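PDB 6Y1X: radical SAM domain protein from Methanothrix thermoacetophila, which probably acts as a radical SAM carbide synthase that makes NifB-co, the iron-sulfur precursor of the iron-molybdenum cofactor of nitrogenase. Local coordinates for residues E120-L125 and I150-R155. Numbering follows the deposited sequence.
Sequences ETFETL and IEDLDR
D152 and L153, consecutive residues of helix 146-156, receive the ring of F122 from the neighbouring helix 119-131. At D152 the contact is made by the methylene and not the acid: CB lies 3.9 Å from both CD1 and CE1 of F122, and the carboxylate plane stands 85° from that of the ring. While CB faces the ring, CG is set beside the backbone N (chi1 -68°) and the carboxylate turns to basic partners on its own helix. OD1 takes a nearly straight bond of 2.7 Å from NH1 of R155, one turn on; NH1 approaches on the anti side, 28° out of the carboxylate plane, whereas OD1 lies in the plane of the guanidinium. OD2 pairs with R149, whose guanidinium also makes a cation-pi contact with the F122 ring.

L153 follows on the inner side. Its CD2 methyl reaches CE1 of F122 at 3.9 Å, and the side chain also rests on I139 of strand 136-141, a strand that L125 touches from the first helix through L137 and I139. Beyond it, D154 forms salt bridges with K212 and R210.

The two helices follow successive parallel strands, 104-109 and 136-141, as in the repeated beta-alpha units of the radical SAM fold, and pack side by side on the sheet that carries the cluster ligand C138. No hydrogen bond joins the two segments; a single aromatic ring touches one methylene and one methyl, so their direct contact is small and apolar, and the pairing of the D152 carboxylate with R149 and R155 is consistent with its staying ionised beside it.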
ATOM      1  N   GLU A 120      -2.248  16.296  -4.155  1.00 27.80           N
ATOM      2  CA  GLU A 120      -2.437  16.693  -2.766  1.00 29.81           C
ATOM      3  C   GLU A 120      -1.651  15.805  -1.814  1.00 25.83           C
ATOM      4  O   GLU A 120      -1.337  16.235  -0.699  1.00 30.91           O
ATOM      5  CB  GLU A 120      -3.923  16.677  -2.396  1.00 30.20           C
ATOM      6  CG  GLU A 120      -4.744  17.758  -3.095  1.00 35.08           C
ATOM      7  CD  GLU A 120      -5.239  17.326  -4.467  1.00 40.29           C
ATOM      8  OE1 GLU A 120      -4.841  16.238  -4.936  1.00 35.85           O
ATOM      9  OE2 GLU A 120      -6.023  18.083  -5.081  1.00 42.08           O
ATOM     10  N   THR A 121      -1.342  14.573  -2.223  1.00 19.52           N
ATOM     11  CA  THR A 121      -0.510  13.704  -1.395  1.00 17.83           C
ATOM     12  C   THR A 121       0.846  14.344  -1.145  1.00 26.77           C
ATOM     13  O   THR A 121       1.336  14.388  -0.010  1.00 22.86           O
ATOM     14  CB  THR A 121      -0.331  12.349  -2.085  1.00 18.75           C
ATOM     15  OG1 THR A 121      -1.602  11.699  -2.218  1.00 20.17           O
ATOM     16  CG2 THR A 121       0.629  11.466  -1.309  1.00 21.44           C
ATOM     17  N   PHE A 122       1.471  14.840  -2.215  1.00 21.51           N
ATOM     18  CA  PHE A 122       2.815  15.391  -2.120  1.00 26.66           C
ATOM     19  C   PHE A 122       2.809  16.719  -1.381  1.00 28.67           C
ATOM     20  O   PHE A 122       3.734  17.015  -0.618  1.00 28.44           O
ATOM     21  CB  PHE A 122       3.404  15.526  -3.524  1.00 23.83           C
ATOM     22  CG  PHE A 122       3.401  14.235  -4.288  1.00 24.97           C
ATOM     23  CD1 PHE A 122       4.467  13.353  -4.184  1.00 26.79           C
ATOM     24  CD2 PHE A 122       2.305  13.869  -5.055  1.00 26.47           C
ATOM     25  CE1 PHE A 122       4.459  12.155  -4.863  1.00 26.24           C
ATOM     26  CE2 PHE A 122       2.285  12.665  -5.733  1.00 23.86           C
ATOM     27  CZ  PHE A 122       3.362  11.807  -5.640  1.00 25.59           C
ATOM     28  N   GLU A 123       1.772  17.531  -1.597  1.00 25.52           N
ATOM     29  CA  GLU A 123       1.669  18.794  -0.878  1.00 29.50           C
ATOM     30  C   GLU A 123       1.454  18.561   0.612  1.00 31.35           C
ATOM     31  O   GLU A 123       2.021  19.275   1.447  1.00 33.03           O
ATOM     32  CB  GLU A 123       0.536  19.634  -1.465  1.00 32.80           C
ATOM     33  CG  GLU A 123       0.447  21.035  -0.904  1.00 52.98           C
ATOM     34  CD  GLU A 123       1.795  21.730  -0.870  1.00 73.58           C
ATOM     35  OE1 GLU A 123       2.197  22.186   0.221  1.00 80.21           O
ATOM     36  OE2 GLU A 123       2.457  21.810  -1.929  1.00 79.33           O
ATOM     37  N   THR A 124       0.653  17.553   0.960  1.00 22.52           N
ATOM     38  CA  THR A 124       0.376  17.266   2.364  1.00 24.97           C
ATOM     39  C   THR A 124       1.627  16.789   3.093  1.00 29.39           C
ATOM     40  O   THR A 124       1.972  17.306   4.162  1.00 29.19           O
ATOM     41  CB  THR A 124      -0.720  16.208   2.473  1.00 24.01           C
ATOM     42  OG1 THR A 124      -1.937  16.713   1.914  1.00 28.46           O
ATOM     43  CG2 THR A 124      -0.949  15.836   3.925  1.00 21.70           C
ATOM     44  N   LEU A 125       2.331  15.810   2.520  1.00 24.03           N
ATOM     45  CA  LEU A 125       3.496  15.263   3.201  1.00 24.42           C
ATOM     46  C   LEU A 125       4.651  16.251   3.215  1.00 24.47           C
ATOM     47  O   LEU A 125       5.503  16.192   4.107  1.00 26.38           O
ATOM     48  CB  LEU A 125       3.920  13.956   2.543  1.00 27.64           C
ATOM     49  CG  LEU A 125       2.931  12.814   2.755  1.00 25.93           C
ATOM     50  CD1 LEU A 125       3.368  11.628   1.946  1.00 30.11           C
ATOM     51  CD2 LEU A 125       2.812  12.456   4.233  1.00 22.52           C
ATOM     52  N   ILE A 150       8.735   8.276  -7.377  1.00 22.46           N
ATOM     53  CA  ILE A 150       9.615   7.885  -6.276  1.00 24.57           C
ATOM     54  C   ILE A 150      10.603   9.000  -5.966  1.00 26.51           C
ATOM     55  O   ILE A 150      10.973   9.206  -4.804  1.00 29.99           O
ATOM     56  CB  ILE A 150      10.331   6.557  -6.599  1.00 26.60           C
ATOM     57  CG1 ILE A 150      11.209   6.112  -5.427  1.00 33.47           C
ATOM     58  CG2 ILE A 150      11.131   6.664  -7.889  1.00 26.88           C
ATOM     59  CD1 ILE A 150      10.438   5.848  -4.152  1.00 30.84           C
ATOM     60  N   GLU A 151      11.044   9.737  -6.990  1.00 26.96           N
ATOM     61  CA  GLU A 151      11.974  10.837  -6.761  1.00 28.46           C
ATOM     62  C   GLU A 151      11.336  11.915  -5.890  1.00 30.40           C
ATOM     63  O   GLU A 151      11.990  12.477  -5.005  1.00 31.29           O
ATOM     64  CB  GLU A 151      12.423  11.429  -8.094  1.00 34.21           C
ATOM     65  CG  GLU A 151      13.532  12.456  -7.975  1.00 49.68           C
ATOM     66  CD  GLU A 151      14.368  12.568  -9.237  1.00 65.09           C
ATOM     67  OE1 GLU A 151      13.780  12.644 -10.339  1.00 69.46           O
ATOM     68  OE2 GLU A 151      15.613  12.585  -9.129  1.00 69.84           O
ATOM     69  N   ASP A 152      10.051  12.207  -6.125  1.00 30.13           N
ATOM     70  CA  ASP A 152       9.340  13.181  -5.301  1.00 30.06           C
ATOM     71  C   ASP A 152       9.208  12.692  -3.865  1.00 33.89           C
ATOM     72  O   ASP A 152       9.421  13.456  -2.916  1.00 32.33           O
ATOM     73  CB  ASP A 152       7.960  13.464  -5.890  1.00 33.74           C
ATOM     74  CG  ASP A 152       8.029  14.191  -7.211  1.00 52.17           C
ATOM     75  OD1 ASP A 152       9.126  14.673  -7.568  1.00 59.62           O
ATOM     76  OD2 ASP A 152       6.987  14.274  -7.896  1.00 57.05           O
ATOM     77  N   LEU A 153       8.843  11.418  -3.690  1.00 27.44           N
ATOM     78  CA  LEU A 153       8.673  10.865  -2.349  1.00 23.58           C
ATOM     79  C   LEU A 153       9.973  10.953  -1.567  1.00 23.92           C
ATOM     80  O   LEU A 153       9.985  11.326  -0.389  1.00 28.90           O
ATOM     81  CB  LEU A 153       8.212   9.413  -2.444  1.00 21.65           C
ATOM     82  CG  LEU A 153       6.803   9.163  -2.970  1.00 24.49           C
ATOM     83  CD1 LEU A 153       6.553   7.670  -3.083  1.00 23.97           C
ATOM     84  CD2 LEU A 153       5.762   9.816  -2.075  1.00 21.14           C
ATOM     85  N   ASP A 154      11.077  10.562  -2.204  1.00 25.81           N
ATOM     86  CA  ASP A 154      12.390  10.674  -1.582  1.00 28.79           C
ATOM     87  C   ASP A 154      12.709  12.107  -1.205  1.00 32.53           C
ATOM     88  O   ASP A 154      13.194  12.379  -0.102  1.00 35.81           O
ATOM     89  CB  ASP A 154      13.459  10.188  -2.551  1.00 30.44           C
ATOM     90  CG  ASP A 154      14.745   9.759  -1.860  1.00 39.45           C
ATOM     91  OD1 ASP A 154      14.842   9.884  -0.623  1.00 40.99           O
ATOM     92  OD2 ASP A 154      15.692   9.352  -2.574  1.00 45.16           O
ATOM     93  N   ARG A 155      12.422  13.044  -2.102  1.00 31.06           N
ATOM     94  CA  ARG A 155      12.830  14.419  -1.852  1.00 37.30           C
ATOM     95  C   ARG A 155      12.016  15.011  -0.700  1.00 35.64           C
ATOM     96  O   ARG A 155      12.518  15.861   0.040  1.00 33.87           O
ATOM     97  CB  ARG A 155      12.708  15.233  -3.141  1.00 48.66           C
ATOM     98  CG  ARG A 155      13.343  16.615  -3.113  1.00 64.45           C
ATOM     99  CD  ARG A 155      13.170  17.303  -4.476  1.00 75.71           C
ATOM    100  NE  ARG A 155      11.774  17.654  -4.732  1.00 80.07           N
ATOM    101  CZ  ARG A 155      10.850  17.037  -5.462  1.00 80.41           C
ATOM    102  NH1 ARG A 155      11.067  15.908  -6.123  1.00 79.79           N
ATOM    103  NH2 ARG A 155       9.659  17.611  -5.521  1.00 81.57           N
TER